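PDB 6R3Z: probable adhesion protein from Pseudomonas aeruginosa PAO1, which binds divalent metal ions such as ferrous iron and probably delivers them, as a periplasmic solute-binding protein, to a transport system. Local coordinates for residues R6-I11 and I53-V58; H14-Y19 and H111-I116; V31-A36 and D68-M73; T121-I126 and R143-Y148. One frame throughout, in Å; residues are numbered along the deposited sequence.

Interactions 1, 2 and 3 meet around the sheet that holds strands 8-11, 29-32 and 58-61. Interactions 1 and 3 share it directly: I9 O lies 2.8 Å from V31 N, and I11 O lies 2.9 Å from L33 N. Helix 14-24 follows strand 8-11, and I11 of interaction 1 touches Y17 of interaction 2. Interaction 2 meets interaction 4 through Y16 OH, 2.7 Å from Q122 OE1. Interaction 2 carries H111, one of six histidines around the nickel ion. The side chain of F69, in interaction 3, is about 10 Å from that ion. Interactions 1 and 4 lie away from the metal site.

Interaction 1 of 4, residues R6-I11 and I53-V58; sequences RLRIGI and IGTLDV
R8 bonds to D57 with its backbone and to T55, in the turn I53-L56, with its side chain. Its N donates to D57 OD2 at 2.7 Å, on the lone pair of that oxygen that faces away from OD1. Its O accepts D57 N at 2.8 Å and nearly straight (171°), with V58 N as a weak second donor. Two residues on, G10 N donates to V58 O at 2.8 Å. I9 and V58 thus form a parallel bridge between neighbouring strands of the sheet.

The packed side is apolar. The side chains of I9 and V58 lie side by side, CG1 to CG1 at 3.8 Å, and L130 of helix 116-133 touches both. On the other side of the strand L56 CD1 rests on G10 CA at 3.7 Å, where glycine has no side chain.

The looser side is polar. The guanidinium of R8 grips T55 side-on. NE reaches T55 O at 2.9 Å, from above the carbonyl plane, and NH1 reaches T55 OG1. The bend at chi3 (50°) turns NE out of the line of the chain. A water donates to both R6 O and D57 OD2.

D57 OD2 therefore takes one backbone N-H and one water hydrogen. These two donors would favour the charged carboxylate. Polar bonds tie the turn and D57 to the start of the strand, while apolar groups close the inner side.

Interaction 2 of 4, residues H14-Y19 and H111-I116; sequences HPYYSY and HTFLSI. With NI (nickel (II) ion), chain B.
F113 presses its ring against helix 14-24, in the first lobe of a solute-binding protein of family 9. It stands in the type I turn H111-L114, just before helix 116-133. F113 is the bump. P15 and Y16 border its ring, and Y19 meets its CB.

CG of F113 sits between its backbone N and carbonyl carbon (chi1 46°), the crowded position. P15 CG touches the ring at CD1, 3.6 Å away. Y16 comes to CD2: its OH lies at the ring edge at 3.6 Å, and its CE2 at 3.8 Å. The two ring planes are 73° apart and meet obliquely. Y19 comes in at the root of F113, with its OH 3.2 Å from F113 CB.

Both tyrosine hydroxyls have polar partners beyond the turn. Y16 OH bonds to Q122 and Y19 OH to S119, both on helix 116-133. T112 OG1 bonds to N88. The turn thus places F113 against the helix, and H111 in the same turn faces the metal. H41, H66, H177, H199 and H250 complete the site. H111 binds the nickel ion through NE2, at 2.2 Å.

Interaction 3 of 4, residues V31-A36 and D68-M73; sequences VPLIPA and DFAERM
This is a buried apolar contact between L33 and I34, just past strand 29-32, and one side of helix 68-76. It lies against the parallel sheet of the metal-binding protein's first lobe, where L33 and A70 also touch strand 58-61.

I34 meets F69 at about a right angle. Its CG2 approaches F69 CE1 at 3.7 Å, and its CD1 lies 4.0 Å from F69 CZ, so two branches touch neighbouring ring atoms, CG2 coming in obliquely. One turn later on the helix, M73 SD lies at the edge of the F69 ring, in its plane, and also 4.2 Å from I34 CG2. L33 CD2 packs on A70 CB at 4.0 Å.

M73 bends at chi3 (70°), which carries CE back over L33. The methyl lies 3.6 Å from L33 O and 4.1 Å from L33 CB. Beyond the two segments, M73 and L33 both touch I53 of helix 47-53, and Y43 packs edge-to-face with F69.

L33 O is buried here without a polar partner, which probably costs some stability. With no polar bond joining the two segments, the contact rests on dispersion and close fit.

Interaction 4 of 4, residues T121-I126 and R143-Y148; sequences TQVNTI and RNARAY
V123 makes the apolar part of this helix pair. Its CG1 points at A145 CB, 3.8 Å away, with CG1 anti to the backbone N (chi1 161°). Its other methyl, CG2, lies at the edge of the Y148 ring, in the ring plane and 3.8 Å from CD2.

N124 comes next and makes the polar part. Its OD1 lies 2.9 Å from R146 NH2, but the angle is poor and this is not a hydrogen bond. N124 CG lies over one face of the R146 guanidinium, and the amide and guanidinium planes are 57° apart. A water joins the two residues instead. It donates to N124 O at 2.7 Å and accepts from R146 NH2 at 3.0 Å.

The helices run antiparallel, at 173°, and the axes of the two segments approach to 9.3 Å. Helix 116-133 leads into helix 138-160 as a hairpin. Y19 and I23 of helix 14-24 touch V123 and I126, while Y148 reaches Y261 of helix 260-277.

Interaction 1 of 4, residues R6-I11 and I53-V58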
loop_
_atom_site.group_PDB
_atom_site.type_symbol
_atom_site.label_atom_id
_atom_site.label_comp_id
_atom_site.label_asym_id
_atom_site.label_seq_id
_atom_site.Cartn_x
_atom_site.Cartn_y
_atom_site.Cartn_z
ATOM N N ARG A 6 4.563 -12.393 -25.746
ATOM C CA ARG A 6 5.028 -12.167 -24.372
ATOM C C ARG A 6 4.069 -11.108 -23.836
ATOM O O ARG A 6 3.951 -10.035 -24.445
ATOM C CB ARG A 6 6.483 -11.666 -24.363
ATOM C CG ARG A 6 7.098 -11.481 -22.982
ATOM C CD ARG A 6 8.602 -11.240 -23.033
ATOM N NE ARG A 6 9.363 -12.389 -22.528
ATOM C CZ ARG A 6 10.082 -13.216 -23.285
ATOM N NH1 ARG A 6 10.731 -14.233 -22.735
ATOM N NH2 ARG A 6 10.167 -13.023 -24.596
ATOM N N LEU A 7 3.319 -11.443 -22.765
ATOM C CA LEU A 7 2.315 -10.537 -22.184
ATOM C C LEU A 7 2.877 -9.176 -21.790
ATOM O O LEU A 7 3.958 -9.095 -21.214
ATOM C CB LEU A 7 1.690 -11.129 -20.907
ATOM C CG LEU A 7 0.583 -12.172 -20.973
ATOM C CD1 LEU A 7 0.102 -12.476 -19.546
ATOM C CD2 LEU A 7 -0.620 -11.682 -21.752
ATOM N N ARG A 8 2.110 -8.114 -22.038
ATOM C CA ARG A 8 2.461 -6.768 -21.592
ATOM C C ARG A 8 1.402 -6.429 -20.543
ATOM O O ARG A 8 0.219 -6.300 -20.873
ATOM C CB ARG A 8 2.473 -5.774 -22.776
ATOM C CG ARG A 8 3.755 -5.928 -23.604
ATOM C CD ARG A 8 3.915 -4.960 -24.780
ATOM N NE ARG A 8 3.703 -3.551 -24.421
ATOM C CZ ARG A 8 4.623 -2.752 -23.880
ATOM N NH1 ARG A 8 4.334 -1.485 -23.613
ATOM N NH2 ARG A 8 5.835 -3.215 -23.605
ATOM N N ILE A 9 1.821 -6.371 -19.279
ATOM C CA ILE A 9 0.954 -6.175 -18.102
ATOM C C ILE A 9 1.090 -4.776 -17.492
ATOM O O ILE A 9 2.153 -4.415 -16.981
ATOM C CB ILE A 9 1.312 -7.241 -17.027
ATOM C CG1 ILE A 9 1.330 -8.665 -17.599
ATOM C CG2 ILE A 9 0.386 -7.126 -15.785
ATOM C CD1 ILE A 9 2.218 -9.625 -16.716
ATOM N N GLY A 10 -0.013 -4.054 -17.442
ATOM C CA GLY A 10 -0.022 -2.746 -16.818
ATOM C C GLY A 10 -0.248 -2.847 -15.326
ATOM O O GLY A 10 -0.954 -3.742 -14.857
ATOM N N ILE A 11 0.404 -1.962 -14.567
ATOM C CA ILE A 11 0.275 -1.833 -13.117
ATOM C C ILE A 11 0.006 -0.370 -12.775
ATOM O O ILE A 11 0.324 0.517 -13.582
ATOM C CB ILE A 11 1.450 -2.436 -12.312
ATOM C CG1 ILE A 11 2.789 -1.679 -12.571
ATOM C CG2 ILE A 11 1.562 -3.947 -12.549
ATOM C CD1 ILE A 11 3.005 -0.407 -11.659
ATOM N N ILE A 53 -1.681 2.437 -22.789
ATOM C CA ILE A 53 -2.642 1.350 -22.548
ATOM C C ILE A 53 -2.910 0.548 -23.841
ATOM O O ILE A 53 -3.024 -0.676 -23.779
ATOM C CB ILE A 53 -3.921 1.878 -21.838
ATOM C CG1 ILE A 53 -3.559 2.343 -20.408
ATOM C CG2 ILE A 53 -5.044 0.819 -21.801
ATOM C CD1 ILE A 53 -4.585 3.181 -19.694
ATOM N N GLY A 54 -2.924 1.232 -24.987
ATOM C CA GLY A 54 -3.102 0.608 -26.297
ATOM C C GLY A 54 -2.081 -0.461 -26.660
ATOM O O GLY A 54 -2.354 -1.281 -27.535
ATOM N N THR A 55 -0.912 -0.493 -25.968
ATOM C CA THR A 55 0.152 -1.476 -26.219
ATOM C C THR A 55 0.122 -2.656 -25.203
ATOM O O THR A 55 0.956 -3.565 -25.287
ATOM C CB THR A 55 1.544 -0.784 -26.258
ATOM O OG1 THR A 55 1.964 -0.458 -24.929
ATOM C CG2 THR A 55 1.571 0.476 -27.150
ATOM N N LEU A 56 -0.834 -2.638 -24.262
ATOM C CA LEU A 56 -0.951 -3.653 -23.204
ATOM C C LEU A 56 -1.931 -4.770 -23.510
ATOM O O LEU A 56 -2.819 -4.602 -24.344
ATOM C CB LEU A 56 -1.318 -2.994 -21.852
ATOM C CG LEU A 56 -0.495 -1.788 -21.393
ATOM C CD1 LEU A 56 -1.029 -1.238 -20.092
ATOM C CD2 LEU A 56 0.955 -2.139 -21.249
ATOM N N ASP A 57 -1.776 -5.916 -22.804
ATOM C CA ASP A 57 -2.653 -7.075 -22.928
ATOM C C ASP A 57 -3.610 -7.207 -21.754
ATOM O O ASP A 57 -4.615 -7.911 -21.864
ATOM C CB ASP A 57 -1.825 -8.365 -23.032
ATOM C CG ASP A 57 -0.923 -8.332 -24.235
ATOM O OD1 ASP A 57 -1.449 -8.208 -25.370
ATOM O OD2 ASP A 57 0.301 -8.363 -24.047
ATOM N N VAL A 58 -3.240 -6.625 -20.605
ATOM C CA VAL A 58 -3.990 -6.714 -19.349
ATOM C C VAL A 58 -3.529 -5.632 -18.390
ATOM O O VAL A 58 -2.350 -5.244 -18.426
ATOM C CB VAL A 58 -3.889 -8.142 -18.703
ATOM C CG1 VAL A 58 -2.436 -8.533 -18.382
ATOM C CG2 VAL A 58 -4.780 -8.282 -17.458
HETATM O O HOH W 1 1.849 -8.934 -26.104
#

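Interaction 2 of 4, residues H14-Y19 and H111-I116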
loop_
_atom_site.group_PDB
_atom_site.type_symbol
_atom_site.label_atom_id
_atom_site.label_comp_id
_atom_site.label_asym_id
_atom_site.label_seq_id
_atom_site.Cartn_x
_atom_site.Cartn_y
_atom_site.Cartn_z
ATOM N N HIS A 14 3.233 1.303 -7.003
ATOM C CA HIS A 14 4.519 0.636 -6.757
ATOM C C HIS A 14 4.395 -0.795 -6.215
ATOM O O HIS A 14 5.054 -1.679 -6.766
ATOM C CB HIS A 14 5.434 1.467 -5.847
ATOM C CG HIS A 14 5.915 2.730 -6.482
ATOM N ND1 HIS A 14 5.081 3.823 -6.635
ATOM C CD2 HIS A 14 7.139 3.045 -6.955
ATOM C CE1 HIS A 14 5.825 4.768 -7.188
ATOM N NE2 HIS A 14 7.058 4.337 -7.425
ATOM N N PRO A 15 3.559 -1.067 -5.169
ATOM C CA PRO A 15 3.468 -2.451 -4.647
ATOM C C PRO A 15 3.058 -3.441 -5.724
ATOM O O PRO A 15 3.609 -4.536 -5.738
ATOM C CB PRO A 15 2.424 -2.340 -3.536
ATOM C CG PRO A 15 2.560 -0.923 -3.055
ATOM C CD PRO A 15 2.712 -0.162 -4.361
ATOM N N TYR A 16 2.149 -3.031 -6.654
ATOM C CA TYR A 16 1.698 -3.924 -7.733
ATOM C C TYR A 16 2.805 -4.201 -8.736
ATOM O O TYR A 16 2.891 -5.327 -9.219
ATOM C CB TYR A 16 0.397 -3.443 -8.382
ATOM C CG TYR A 16 -0.723 -3.412 -7.364
ATOM C CD1 TYR A 16 -1.459 -4.562 -7.071
ATOM C CD2 TYR A 16 -0.963 -2.274 -6.600
ATOM C CE1 TYR A 16 -2.437 -4.565 -6.063
ATOM C CE2 TYR A 16 -1.918 -2.269 -5.576
ATOM C CZ TYR A 16 -2.655 -3.415 -5.312
ATOM O OH TYR A 16 -3.586 -3.398 -4.294
ATOM N N TYR A 17 3.698 -3.220 -8.976
ATOM C CA TYR A 17 4.874 -3.461 -9.827
ATOM C C TYR A 17 5.704 -4.592 -9.161
ATOM O O TYR A 17 6.109 -5.553 -9.834
ATOM C CB TYR A 17 5.751 -2.197 -9.965
ATOM C CG TYR A 17 6.904 -2.427 -10.920
ATOM C CD1 TYR A 17 8.098 -3.003 -10.479
ATOM C CD2 TYR A 17 6.771 -2.161 -12.285
ATOM C CE1 TYR A 17 9.142 -3.268 -11.360
ATOM C CE2 TYR A 17 7.809 -2.431 -13.182
ATOM C CZ TYR A 17 8.990 -2.994 -12.712
ATOM O OH TYR A 17 10.034 -3.247 -13.561
ATOM N N SER A 18 5.925 -4.492 -7.836
ATOM C CA SER A 18 6.684 -5.517 -7.091
ATOM C C SER A 18 6.014 -6.893 -7.156
ATOM O O SER A 18 6.692 -7.890 -7.458
ATOM C CB SER A 18 6.908 -5.082 -5.645
ATOM O OG SER A 18 7.866 -4.037 -5.557
ATOM N N TYR A 19 4.680 -6.947 -6.960
ATOM C CA TYR A 19 3.957 -8.221 -7.019
ATOM C C TYR A 19 4.123 -8.842 -8.406
ATOM O O TYR A 19 4.561 -9.975 -8.500
ATOM C CB TYR A 19 2.452 -8.060 -6.772
ATOM C CG TYR A 19 1.971 -7.463 -5.465
ATOM C CD1 TYR A 19 2.820 -7.344 -4.363
ATOM C CD2 TYR A 19 0.660 -7.007 -5.332
ATOM C CE1 TYR A 19 2.367 -6.779 -3.159
ATOM C CE2 TYR A 19 0.211 -6.416 -4.154
ATOM C CZ TYR A 19 1.053 -6.328 -3.064
ATOM O OH TYR A 19 0.547 -5.731 -1.931
ATOM N N HIS A 111 -6.038 0.557 1.210
ATOM C CA HIS A 111 -4.600 0.260 1.399
ATOM C C HIS A 111 -4.292 -1.200 1.756
ATOM O O HIS A 111 -3.467 -1.466 2.640
ATOM C CB HIS A 111 -3.993 1.215 2.441
ATOM C CG HIS A 111 -4.139 2.655 2.083
ATOM N ND1 HIS A 111 -5.258 3.380 2.468
ATOM C CD2 HIS A 111 -3.288 3.478 1.416
ATOM C CE1 HIS A 111 -5.061 4.610 2.015
ATOM N NE2 HIS A 111 -3.898 4.713 1.358
ATOM N N THR A 112 -4.961 -2.147 1.064
ATOM C CA THR A 112 -4.793 -3.599 1.300
ATOM C C THR A 112 -3.342 -4.042 1.047
ATOM O O THR A 112 -2.863 -4.998 1.688
ATOM C CB THR A 112 -5.753 -4.391 0.405
ATOM O OG1 THR A 112 -5.412 -4.134 -0.964
ATOM C CG2 THR A 112 -7.239 -4.054 0.676
ATOM N N PHE A 113 -2.630 -3.327 0.126
ATOM C CA PHE A 113 -1.221 -3.640 -0.191
ATOM C C PHE A 113 -0.280 -3.406 1.001
ATOM O O PHE A 113 0.834 -3.916 0.990
ATOM C CB PHE A 113 -0.734 -2.880 -1.432
ATOM C CG PHE A 113 -1.113 -1.417 -1.440
ATOM C CD1 PHE A 113 -0.264 -0.459 -0.885
ATOM C CD2 PHE A 113 -2.310 -0.994 -2.013
ATOM C CE1 PHE A 113 -0.606 0.898 -0.908
ATOM C CE2 PHE A 113 -2.662 0.368 -2.017
ATOM C CZ PHE A 113 -1.812 1.302 -1.448
ATOM N N LEU A 114 -0.714 -2.662 2.030
ATOM C CA LEU A 114 0.141 -2.460 3.201
ATOM C C LEU A 114 -0.202 -3.470 4.303
ATOM O O LEU A 114 -0.468 -3.107 5.435
ATOM C CB LEU A 114 0.155 -1.000 3.687
ATOM C CG LEU A 114 0.631 0.029 2.645
ATOM C CD1 LEU A 114 0.321 1.445 3.081
ATOM C CD2 LEU A 114 2.101 -0.132 2.319
ATOM N N SER A 115 -0.261 -4.736 3.928
ATOM C CA SER A 115 -0.547 -5.871 4.805
ATOM C C SER A 115 0.175 -7.043 4.187
ATOM O O SER A 115 0.073 -7.243 2.971
ATOM C CB SER A 115 -2.039 -6.182 4.828
ATOM O OG SER A 115 -2.299 -7.509 5.279
ATOM N N ILE A 116 0.876 -7.832 5.009
ATOM C CA ILE A 116 1.580 -9.002 4.490
ATOM C C ILE A 116 0.554 -10.055 4.045
ATOM O O ILE A 116 0.682 -10.599 2.944
ATOM C CB ILE A 116 2.605 -9.546 5.529
ATOM C CG1 ILE A 116 3.780 -8.533 5.772
ATOM C CG2 ILE A 116 3.140 -10.951 5.119
ATOM C CD1 ILE A 116 4.673 -8.212 4.557
HETATM NI NI NI B . -3.227 6.433 0.154
#

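Interaction 3 of 4, residues V31-A36 and D68-M73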
loop_
_atom_site.group_PDB
_atom_site.type_symbol
_atom_site.label_atom_id
_atom_site.label_comp_id
_atom_site.label_asym_id
_atom_site.label_seq_id
_atom_site.Cartn_x
_atom_site.Cartn_y
_atom_site.Cartn_z
ATOM N N VAL A 31 4.505 -2.993 -17.076
ATOM C CA VAL A 31 4.462 -1.616 -17.560
ATOM C C VAL A 31 3.705 -0.696 -16.605
ATOM O O VAL A 31 2.484 -0.793 -16.539
ATOM C CB VAL A 31 3.890 -1.527 -19.017
ATOM C CG1 VAL A 31 4.009 -0.109 -19.580
ATOM C CG2 VAL A 31 4.537 -2.545 -19.962
ATOM N N PRO A 32 4.374 0.258 -15.915
ATOM C CA PRO A 32 3.631 1.195 -15.054
ATOM C C PRO A 32 2.763 2.118 -15.905
ATOM O O PRO A 32 3.199 2.572 -16.976
ATOM C CB PRO A 32 4.735 1.991 -14.347
ATOM C CG PRO A 32 5.979 1.155 -14.520
ATOM C CD PRO A 32 5.817 0.542 -15.870
ATOM N N LEU A 33 1.523 2.344 -15.451
ATOM C CA LEU A 33 0.582 3.205 -16.164
ATOM C C LEU A 33 0.946 4.662 -16.005
ATOM O O LEU A 33 0.614 5.481 -16.875
ATOM C CB LEU A 33 -0.845 2.964 -15.687
ATOM C CG LEU A 33 -1.737 2.155 -16.640
ATOM C CD1 LEU A 33 -1.225 0.710 -16.797
ATOM C CD2 LEU A 33 -3.176 2.114 -16.119
ATOM N N ILE A 34 1.564 5.001 -14.872
ATOM C CA ILE A 34 1.952 6.393 -14.592
ATOM C C ILE A 34 3.454 6.465 -14.253
ATOM O O ILE A 34 3.990 5.500 -13.693
ATOM C CB ILE A 34 1.023 7.089 -13.543
ATOM C CG1 ILE A 34 1.303 6.652 -12.087
ATOM C CG2 ILE A 34 -0.458 6.897 -13.906
ATOM C CD1 ILE A 34 0.446 7.411 -10.978
ATOM N N PRO A 35 4.153 7.572 -14.588
ATOM C CA PRO A 35 5.602 7.632 -14.310
ATOM C C PRO A 35 5.945 7.616 -12.820
ATOM O O PRO A 35 5.114 7.941 -11.965
ATOM C CB PRO A 35 6.040 8.959 -14.950
ATOM C CG PRO A 35 4.964 9.303 -15.915
ATOM C CD PRO A 35 3.698 8.780 -15.311
ATOM N N ALA A 36 7.183 7.209 -12.520
ATOM C CA ALA A 36 7.720 7.205 -11.170
ATOM C C ALA A 36 7.904 8.681 -10.738
ATOM O O ALA A 36 8.128 9.555 -11.582
ATOM C CB ALA A 36 9.062 6.473 -11.155
ATOM N N ASP A 68 -8.582 4.670 -8.900
ATOM C CA ASP A 68 -9.737 5.070 -9.714
ATOM C C ASP A 68 -9.271 5.707 -11.029
ATOM O O ASP A 68 -9.891 5.469 -12.065
ATOM C CB ASP A 68 -10.638 6.051 -8.939
ATOM C CG ASP A 68 -11.335 5.425 -7.734
ATOM O OD1 ASP A 68 -11.443 4.180 -7.688
ATOM O OD2 ASP A 68 -11.785 6.184 -6.849
ATOM N N PHE A 69 -8.143 6.465 -10.994
ATOM C CA PHE A 69 -7.551 7.098 -12.179
ATOM C C PHE A 69 -7.337 6.091 -13.302
ATOM O O PHE A 69 -7.563 6.426 -14.469
ATOM C CB PHE A 69 -6.215 7.809 -11.850
ATOM C CG PHE A 69 -5.082 6.958 -11.324
ATOM C CD1 PHE A 69 -4.218 6.299 -12.197
ATOM C CD2 PHE A 69 -4.846 6.853 -9.959
ATOM C CE1 PHE A 69 -3.161 5.522 -11.713
ATOM C CE2 PHE A 69 -3.780 6.083 -9.473
ATOM C CZ PHE A 69 -2.951 5.413 -10.352
ATOM N N ALA A 70 -6.933 4.849 -12.952
ATOM C CA ALA A 70 -6.630 3.813 -13.943
ATOM C C ALA A 70 -7.860 3.374 -14.754
ATOM O O ALA A 70 -7.749 3.222 -15.969
ATOM C CB ALA A 70 -5.959 2.629 -13.280
ATOM N N GLU A 71 -9.033 3.247 -14.109
ATOM C CA GLU A 71 -10.293 2.914 -14.797
ATOM C C GLU A 71 -10.678 4.015 -15.788
ATOM O O GLU A 71 -11.172 3.709 -16.873
ATOM C CB GLU A 71 -11.441 2.719 -13.800
ATOM C CG GLU A 71 -11.347 1.456 -12.956
ATOM C CD GLU A 71 -12.440 1.393 -11.905
ATOM O OE1 GLU A 71 -13.635 1.397 -12.280
ATOM O OE2 GLU A 71 -12.103 1.359 -10.701
ATOM N N ARG A 72 -10.455 5.298 -15.407
ATOM C CA ARG A 72 -10.756 6.442 -16.273
ATOM C C ARG A 72 -9.803 6.438 -17.481
ATOM O O ARG A 72 -10.246 6.636 -18.619
ATOM C CB ARG A 72 -10.672 7.769 -15.493
ATOM C CG ARG A 72 -11.779 7.941 -14.451
ATOM C CD ARG A 72 -11.769 9.334 -13.825
ATOM N NE ARG A 72 -10.810 9.449 -12.717
ATOM C CZ ARG A 72 -11.085 9.178 -11.441
ATOM N NH1 ARG A 72 -10.149 9.316 -10.512
ATOM N NH2 ARG A 72 -12.296 8.757 -11.088
ATOM N N MET A 73 -8.508 6.147 -17.236
ATOM C CA MET A 73 -7.498 6.065 -18.296
ATOM C C MET A 73 -7.870 4.971 -19.300
ATOM O O MET A 73 -7.775 5.210 -20.505
ATOM C CB MET A 73 -6.101 5.786 -17.712
ATOM C CG MET A 73 -5.499 6.940 -16.937
ATOM S SD MET A 73 -4.008 6.387 -16.056
ATOM C CE MET A 73 -2.860 6.125 -17.433
#

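Interaction 4 of 4, residues T121-I126 and R143-Y148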
loop_
_atom_site.group_PDB
_atom_site.type_symbol
_atom_site.label_atom_id
_atom_site.label_comp_id
_atom_site.label_asym_id
_atom_site.label_seq_id
_atom_site.Cartn_x
_atom_site.Cartn_y
_atom_site.Cartn_z
ATOM N N THR A 121 -2.477 -12.777 -0.566
ATOM C CA THR A 121 -3.759 -13.065 -1.219
ATOM C C THR A 121 -3.804 -12.412 -2.621
ATOM O O THR A 121 -4.183 -13.067 -3.592
ATOM C CB THR A 121 -4.959 -12.718 -0.304
ATOM O OG1 THR A 121 -4.879 -13.476 0.923
ATOM C CG2 THR A 121 -6.303 -12.985 -0.993
ATOM N N GLN A 122 -3.391 -11.150 -2.715
ATOM C CA GLN A 122 -3.364 -10.418 -4.001
ATOM C C GLN A 122 -2.379 -11.069 -4.975
ATOM O O GLN A 122 -2.720 -11.270 -6.140
ATOM C CB GLN A 122 -3.034 -8.940 -3.783
ATOM C CG GLN A 122 -4.142 -8.224 -3.028
ATOM C CD GLN A 122 -3.811 -6.789 -2.785
ATOM O OE1 GLN A 122 -4.009 -5.951 -3.657
ATOM N NE2 GLN A 122 -3.312 -6.481 -1.595
ATOM N N VAL A 123 -1.182 -11.435 -4.481
ATOM C CA VAL A 123 -0.140 -12.078 -5.293
ATOM C C VAL A 123 -0.692 -13.391 -5.880
ATOM O O VAL A 123 -0.557 -13.618 -7.092
ATOM C CB VAL A 123 1.173 -12.269 -4.485
ATOM C CG1 VAL A 123 2.089 -13.320 -5.116
ATOM C CG2 VAL A 123 1.906 -10.931 -4.352
ATOM N N ASN A 124 -1.359 -14.214 -5.037
ATOM C CA ASN A 124 -1.926 -15.488 -5.490
ATOM C C ASN A 124 -3.039 -15.295 -6.521
ATOM O O ASN A 124 -3.076 -16.015 -7.520
ATOM C CB ASN A 124 -2.364 -16.347 -4.303
ATOM C CG ASN A 124 -1.189 -16.845 -3.486
ATOM O OD1 ASN A 124 -0.091 -17.082 -4.005
ATOM N ND2 ASN A 124 -1.409 -17.067 -2.203
ATOM N N THR A 125 -3.879 -14.263 -6.333
ATOM C CA THR A 125 -4.969 -13.942 -7.267
ATOM C C THR A 125 -4.396 -13.493 -8.610
ATOM O O THR A 125 -4.829 -13.983 -9.664
ATOM C CB THR A 125 -5.917 -12.913 -6.643
ATOM O OG1 THR A 125 -6.587 -13.543 -5.542
ATOM C CG2 THR A 125 -6.973 -12.409 -7.632
ATOM N N ILE A 126 -3.401 -12.569 -8.567
ATOM C CA ILE A 126 -2.755 -12.089 -9.785
ATOM C C ILE A 126 -2.133 -13.265 -10.573
ATOM O O ILE A 126 -2.387 -13.387 -11.771
ATOM C CB ILE A 126 -1.743 -10.943 -9.479
ATOM C CG1 ILE A 126 -2.477 -9.695 -8.897
ATOM C CG2 ILE A 126 -0.963 -10.547 -10.741
ATOM C CD1 ILE A 126 -1.578 -8.740 -8.065
ATOM N N ARG A 143 4.459 -21.053 -9.284
ATOM C CA ARG A 143 5.698 -21.362 -8.559
ATOM C C ARG A 143 6.327 -20.074 -7.976
ATOM O O ARG A 143 6.668 -20.027 -6.788
ATOM C CB ARG A 143 6.675 -22.075 -9.491
ATOM C CG ARG A 143 7.909 -22.639 -8.813
ATOM C CD ARG A 143 8.693 -23.525 -9.783
ATOM N NE ARG A 143 9.117 -22.801 -10.986
ATOM C CZ ARG A 143 8.761 -23.120 -12.230
ATOM N NH1 ARG A 143 7.985 -24.175 -12.459
ATOM N NH2 ARG A 143 9.188 -22.394 -13.253
ATOM N N ASN A 144 6.423 -19.022 -8.813
ATOM C CA ASN A 144 7.002 -17.733 -8.424
ATOM C C ASN A 144 6.163 -17.054 -7.343
ATOM O O ASN A 144 6.730 -16.513 -6.386
ATOM C CB ASN A 144 7.157 -16.830 -9.644
ATOM C CG ASN A 144 8.203 -17.297 -10.643
ATOM O OD1 ASN A 144 9.081 -18.136 -10.355
ATOM N ND2 ASN A 144 8.130 -16.768 -11.852
ATOM N N ALA A 145 4.815 -17.110 -7.467
ATOM C CA ALA A 145 3.943 -16.518 -6.464
ATOM C C ALA A 145 4.164 -17.220 -5.103
ATOM O O ALA A 145 4.286 -16.537 -4.082
ATOM C CB ALA A 145 2.486 -16.608 -6.895
ATOM N N ARG A 146 4.299 -18.559 -5.108
ATOM C CA ARG A 146 4.530 -19.293 -3.860
ATOM C C ARG A 146 5.885 -18.929 -3.220
ATOM O O ARG A 146 5.926 -18.731 -2.005
ATOM C CB ARG A 146 4.349 -20.815 -4.037
ATOM C CG ARG A 146 2.940 -21.237 -4.487
ATOM C CD ARG A 146 1.803 -20.767 -3.577
ATOM N NE ARG A 146 0.480 -21.203 -4.050
ATOM C CZ ARG A 146 -0.247 -20.572 -4.973
ATOM N NH1 ARG A 146 -1.437 -21.045 -5.326
ATOM N NH2 ARG A 146 0.215 -19.469 -5.556
ATOM N N ALA A 147 6.962 -18.780 -4.029
ATOM C CA ALA A 147 8.291 -18.378 -3.525
ATOM C C ALA A 147 8.229 -16.944 -2.959
ATOM O O ALA A 147 8.782 -16.673 -1.885
ATOM C CB ALA A 147 9.330 -18.449 -4.635
ATOM N N TYR A 148 7.488 -16.062 -3.632
ATOM C CA TYR A 148 7.379 -14.673 -3.203
ATOM C C TYR A 148 6.639 -14.579 -1.864
ATOM O O TYR A 148 7.127 -13.898 -0.960
ATOM C CB TYR A 148 6.719 -13.800 -4.276
ATOM C CG TYR A 148 6.763 -12.315 -3.972
ATOM C CD1 TYR A 148 7.969 -11.674 -3.677
ATOM C CD2 TYR A 148 5.614 -11.531 -4.063
ATOM C CE1 TYR A 148 8.024 -10.292 -3.469
ATOM C CE2 TYR A 148 5.649 -10.162 -3.810
ATOM C CZ TYR A 148 6.858 -9.541 -3.537
ATOM O OH TYR A 148 6.878 -8.189 -3.299
HETATM O O HOH W 2 -1.922 -18.459 -7.393
#